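Local coordinates for protein AMP-dependent synthetase and ligase (Xenorhabdus doucetiae, PDB 6QSR) that pairs with a FabA/FabZ-like partner in a dehydratase heterocomplex that serves the type II polyketide synthase making aryl polyene pigments, at residues V48-Y51 with A52-L56; N85-E88 with K89-L92. All coordinates share one frame; numbering follows the deposited sequence.

Interaction 1: V48-Y51 with A52-L56; sequences VMHY and AQTLL
The backbone N-H of Ala52 bonds to Val48 O, N to O 2.9 Å, one turn earlier on helix 41-56. Its methyl group lies beside that same carbonyl oxygen and also meets Leu93 of strand 92-99, which marks this side of the helix as the one turned to the sheet. Gln53 repeats the bond more directly, its N reaching Met49 O with an N-H...O angle of 165°. The side chains of these two residues pass at a slant: Met49, bent at chi2 and chi3, brings CE to 3.8 Å from Gln53 NE2. The amide finds its polar partner elsewhere, in Trp60 O, and both side chains pack on Trp77 of the FabA/FabZ-like partner chain. Thr54 then doubles the grip on one acceptor. With OG1 held between the backbone N and the carbonyl carbon (chi1 60°), the hydroxyl turns back and donates to His50 O at 2.6 Å. The same oxygen receives a weak bond from Thr54 N at 3.1 Å, bent to 132°. OG1 also sits over the centre of the His50 ring, and CG2 approaches His50 CE1 at 3.8 Å. Leu55 bonds through its N to Tyr51 O at 2.8 Å, and the two side chains run alongside each other in the same direction, Leu55 CD1 lying 3.8 Å from Tyr51 CD1. Tyr51 OH bonds to Glu5. Leu56 N keeps the alpha-helical bond to Ala52 O, although the helix widens here into a pi-type turn. The chemistry thus pairs an apolar flank pressed on the sheet with a polar one where a threonine hydroxyl supplements a poorly aligned amide bond.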
loop_
_atom_site.group_PDB
_atom_site.type_symbol
_atom_site.label_atom_id
_atom_site.label_comp_id
_atom_site.label_asym_id
_atom_site.label_seq_id
_atom_site.Cartn_x
_atom_site.Cartn_y
_atom_site.Cartn_z
ATOM N N VAL A 48 6.563 6.325 -7.317
ATOM C CA VAL A 48 6.552 5.911 -8.724
ATOM C C VAL A 48 5.548 6.752 -9.515
ATOM O O VAL A 48 5.886 7.313 -10.558
ATOM C CB VAL A 48 6.295 4.395 -8.883
ATOM C CG1 VAL A 48 5.957 4.033 -10.327
ATOM C CG2 VAL A 48 7.523 3.615 -8.437
ATOM N N MET A 49 4.340 6.888 -8.991
ATOM C CA MET A 49 3.321 7.711 -9.651
ATOM C C MET A 49 3.674 9.206 -9.719
ATOM O O MET A 49 3.343 9.855 -10.707
ATOM C CB MET A 49 1.962 7.509 -8.989
ATOM C CG MET A 49 1.432 6.088 -9.125
ATOM S SD MET A 49 1.104 5.550 -10.816
ATOM C CE MET A 49 0.224 6.979 -11.454
ATOM N N HIS A 50 4.338 9.740 -8.689
ATOM C CA HIS A 50 4.763 11.151 -8.678
ATOM C C HIS A 50 5.790 11.445 -9.769
ATOM O O HIS A 50 5.645 12.408 -10.514
ATOM C CB HIS A 50 5.346 11.562 -7.317
ATOM C CG HIS A 50 6.028 12.899 -7.333
ATOM N ND1 HIS A 50 5.336 14.086 -7.444
ATOM C CD2 HIS A 50 7.341 13.233 -7.289
ATOM C CE1 HIS A 50 6.192 15.094 -7.448
ATOM N NE2 HIS A 50 7.414 14.603 -7.354
ATOM N N TYR A 51 6.832 10.622 -9.839
ATOM C CA TYR A 51 7.861 10.787 -10.860
ATOM C C TYR A 51 7.339 10.458 -12.259
ATOM O O TYR A 51 7.717 11.119 -13.238
ATOM C CB TYR A 51 9.109 9.971 -10.511
ATOM C CG TYR A 51 9.870 10.557 -9.343
ATOM C CD1 TYR A 51 10.553 11.768 -9.475
ATOM C CD2 TYR A 51 9.907 9.912 -8.104
ATOM C CE1 TYR A 51 11.251 12.321 -8.409
ATOM C CE2 TYR A 51 10.602 10.456 -7.032
ATOM C CZ TYR A 51 11.271 11.660 -7.189
ATOM O OH TYR A 51 11.965 12.205 -6.136
ATOM N N ALA A 52 6.449 9.473 -12.353
ATOM C CA ALA A 52 5.820 9.118 -13.636
ATOM C C ALA A 52 4.992 10.275 -14.198
ATOM O O ALA A 52 5.215 10.722 -15.327
ATOM C CB ALA A 52 4.955 7.881 -13.480
ATOM N N GLN A 53 4.054 10.760 -13.388
ATOM C CA GLN A 53 3.164 11.855 -13.781
ATOM C C GLN A 53 3.853 13.228 -13.942
ATOM O O GLN A 53 3.299 14.102 -14.607
ATOM C CB GLN A 53 1.976 11.946 -12.809
ATOM C CG GLN A 53 1.070 10.716 -12.851
ATOM C CD GLN A 53 -0.121 10.808 -11.909
ATOM O OE1 GLN A 53 0.005 11.233 -10.762
ATOM N NE2 GLN A 53 -1.287 10.387 -12.390
ATOM N N THR A 54 5.040 13.417 -13.351
ATOM C CA THR A 54 5.798 14.676 -13.493
ATOM C C THR A 54 6.916 14.649 -14.549
ATOM O O THR A 54 7.166 15.666 -15.189
ATOM C CB THR A 54 6.398 15.144 -12.150
ATOM O OG1 THR A 54 7.295 14.152 -11.630
ATOM C CG2 THR A 54 5.290 15.432 -11.145
ATOM N N LEU A 55 7.584 13.509 -14.722
ATOM C CA LEU A 55 8.707 13.384 -15.661
ATOM C C LEU A 55 8.406 12.615 -16.948
ATOM O O LEU A 55 8.932 12.973 -18.004
ATOM C CB LEU A 55 9.903 12.708 -14.982
ATOM C CG LEU A 55 10.395 13.239 -13.638
ATOM C CD1 LEU A 55 11.530 12.357 -13.141
ATOM C CD2 LEU A 55 10.842 14.690 -13.749
ATOM N N LEU A 56 7.593 11.562 -16.862
ATOM C CA LEU A 56 7.490 10.555 -17.935
ATOM C C LEU A 56 6.195 10.613 -18.735
ATOM O O LEU A 56 6.229 10.611 -19.972
ATOM C CB LEU A 56 7.671 9.145 -17.349
ATOM C CG LEU A 56 9.063 8.490 -17.373
ATOM C CD1 LEU A 56 10.204 9.456 -17.097
ATOM C CD2 LEU A 56 9.101 7.331 -16.387
#

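Interaction 2: N85-E88 with K89-L92; sequences NWDE and KKHL
Trp86 sets its six-membered ring against the backbone of His91 and Leu92, CZ3 lying 3.4 Å from His91 C in an oblique approach. One face of the indole carries Glu88 CA, 3.6 Å above the plane and displaced toward the rim. At the edge of the His91 imidazole, near its plane, lies Glu88 O, which accepts from ND1 of His91 at 3.2 Å. His91 N bonds to this oxygen as well, and both donors come from the same face of the carbonyl, the backbone N rising steeply, 74° out of its plane. The turn closes a beta hairpin: Asp87 N donates to Leu92 O at 2.8 Å, and Leu92 N to Asp87 O at 3.0 Å, in an antiparallel hydrogen-bonded pair. With His91 and Leu92 both facing Asp87, this is a G1 beta bulge, and His91 takes the left-handed conformation (phi 59°) that its first position usually has. The Asp87 carboxylate, its CG anti to the backbone N (chi1 -167°), extends over the turn, where OD1 accepts weakly from Lys90 N and a water links OD1 to Lys89 N. Lys90 crosses it with its aliphatic chain, CD 3.4 Å from Asp87 OD2, and its NZ forms a long salt bridge to Asp87 OD2, at 3.8 Å. The hairpin joins strands 79-87 and 92-99. Trp60 meets the rings of both Trp86 and His91 edge-to-face, Lys90 O and the His91 backbone bond to strand 109-118, and Trp86 packs on Leu117 of that strand and on Ala57, in the segment leading from helix 41-56 to strand 61-70.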
loop_
_atom_site.group_PDB
_atom_site.type_symbol
_atom_site.label_atom_id
_atom_site.label_comp_id
_atom_site.label_asym_id
_atom_site.label_seq_id
_atom_site.Cartn_x
_atom_site.Cartn_y
_atom_site.Cartn_z
ATOM N N ASN A 85 10.459 2.993 -16.111
ATOM C CA ASN A 85 10.368 3.004 -17.564
ATOM C C ASN A 85 8.897 3.160 -17.943
ATOM O O ASN A 85 8.040 2.438 -17.420
ATOM C CB ASN A 85 10.938 1.703 -18.122
ATOM C CG ASN A 85 10.929 1.654 -19.639
ATOM O OD1 ASN A 85 9.890 1.422 -20.269
ATOM N ND2 ASN A 85 12.095 1.854 -20.234
ATOM N N TRP A 86 8.617 4.113 -18.834
ATOM C CA TRP A 86 7.273 4.350 -19.356
ATOM C C TRP A 86 7.224 3.906 -20.814
ATOM O O TRP A 86 7.991 4.408 -21.642
ATOM C CB TRP A 86 6.923 5.833 -19.206
ATOM C CG TRP A 86 5.697 6.292 -19.934
ATOM C CD1 TRP A 86 5.614 7.332 -20.814
ATOM C CD2 TRP A 86 4.378 5.749 -19.824
ATOM N NE1 TRP A 86 4.320 7.471 -21.261
ATOM C CE2 TRP A 86 3.544 6.507 -20.675
ATOM C CE3 TRP A 86 3.821 4.684 -19.098
ATOM C CZ2 TRP A 86 2.178 6.247 -20.808
ATOM C CZ3 TRP A 86 2.464 4.420 -19.234
ATOM C CH2 TRP A 86 1.660 5.198 -20.093
ATOM N N ASP A 87 6.340 2.952 -21.111
ATOM C CA ASP A 87 6.119 2.466 -22.472
ATOM C C ASP A 87 4.730 2.952 -22.891
ATOM O O ASP A 87 3.711 2.354 -22.541
ATOM C CB ASP A 87 6.236 0.940 -22.531
ATOM C CG ASP A 87 6.324 0.409 -23.954
ATOM O OD1 ASP A 87 5.716 1.009 -24.858
ATOM O OD2 ASP A 87 7.003 -0.620 -24.169
ATOM N N GLU A 88 4.704 4.059 -23.624
ATOM C CA GLU A 88 3.460 4.743 -23.956
ATOM C C GLU A 88 2.536 3.889 -24.819
ATOM O O GLU A 88 1.325 3.859 -24.592
ATOM C CB GLU A 88 3.758 6.076 -24.652
ATOM C CG GLU A 88 2.525 6.946 -24.870
ATOM C CD GLU A 88 2.815 8.220 -25.650
ATOM O OE1 GLU A 88 3.880 8.319 -26.293
ATOM O OE2 GLU A 88 1.959 9.120 -25.633
ATOM N N LYS A 89 3.113 3.196 -25.796
ATOM C CA LYS A 89 2.353 2.324 -26.685
ATOM C C LYS A 89 1.700 1.144 -25.947
ATOM O O LYS A 89 0.599 0.725 -26.314
ATOM C CB LYS A 89 3.229 1.848 -27.855
ATOM C CG LYS A 89 3.675 3.001 -28.761
ATOM C CD LYS A 89 4.646 2.585 -29.865
ATOM C CE LYS A 89 3.996 2.539 -31.243
ATOM N NZ LYS A 89 3.432 3.850 -31.694
ATOM N N LYS A 90 2.350 0.654 -24.887
ATOM C CA LYS A 90 1.810 -0.431 -24.047
ATOM C C LYS A 90 0.930 0.067 -22.876
ATOM O O LYS A 90 0.340 -0.750 -22.161
ATOM C CB LYS A 90 2.956 -1.278 -23.477
ATOM C CG LYS A 90 3.633 -2.220 -24.456
ATOM C CD LYS A 90 4.684 -3.052 -23.726
ATOM C CE LYS A 90 5.143 -4.257 -24.529
ATOM N NZ LYS A 90 5.810 -3.872 -25.801
ATOM N N HIS A 91 0.852 1.386 -22.685
ATOM C CA HIS A 91 0.211 2.017 -21.512
ATOM C C HIS A 91 0.879 1.578 -20.196
ATOM O O HIS A 91 0.243 1.611 -19.139
ATOM C CB HIS A 91 -1.298 1.711 -21.449
ATOM C CG HIS A 91 -2.056 2.061 -22.692
ATOM N ND1 HIS A 91 -1.443 2.409 -23.877
ATOM C CD2 HIS A 91 -3.386 2.087 -22.942
ATOM C CE1 HIS A 91 -2.360 2.649 -24.795
ATOM N NE2 HIS A 91 -3.549 2.461 -24.256
ATOM N N LEU A 92 2.166 1.220 -20.256
ATOM C CA LEU A 92 2.801 0.416 -19.207
ATOM C C LEU A 92 3.985 1.117 -18.560
ATOM O O LEU A 92 4.951 1.494 -19.228
ATOM C CB LEU A 92 3.254 -0.923 -19.788
ATOM C CG LEU A 92 3.794 -1.992 -18.838
ATOM C CD1 LEU A 92 2.687 -2.525 -17.945
ATOM C CD2 LEU A 92 4.444 -3.122 -19.627
HETATM O O HOH W 1 7.405 0.055 -19.178
HETATM O O HOH W 2 6.118 3.455 -26.438
#

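Interaction 1 comes first along the chain, on the last turns of helix 41-56; interaction 2 follows at the hairpin between strands 79-87 and 92-99. Their centres are about 13 Å apart, yet they meet where Leu56 O packs against Trp86 CD1 at 3.4 Å. The helix lies against the antiparallel sheet as in the hotdog fold, and the hairpin belongs to two adjacent inner strands of that sheet. Trp60, between the helix and strand 61-70, is a shared neighbour of both contacts. One end of the helix is thereby fastened to one end of the sheet.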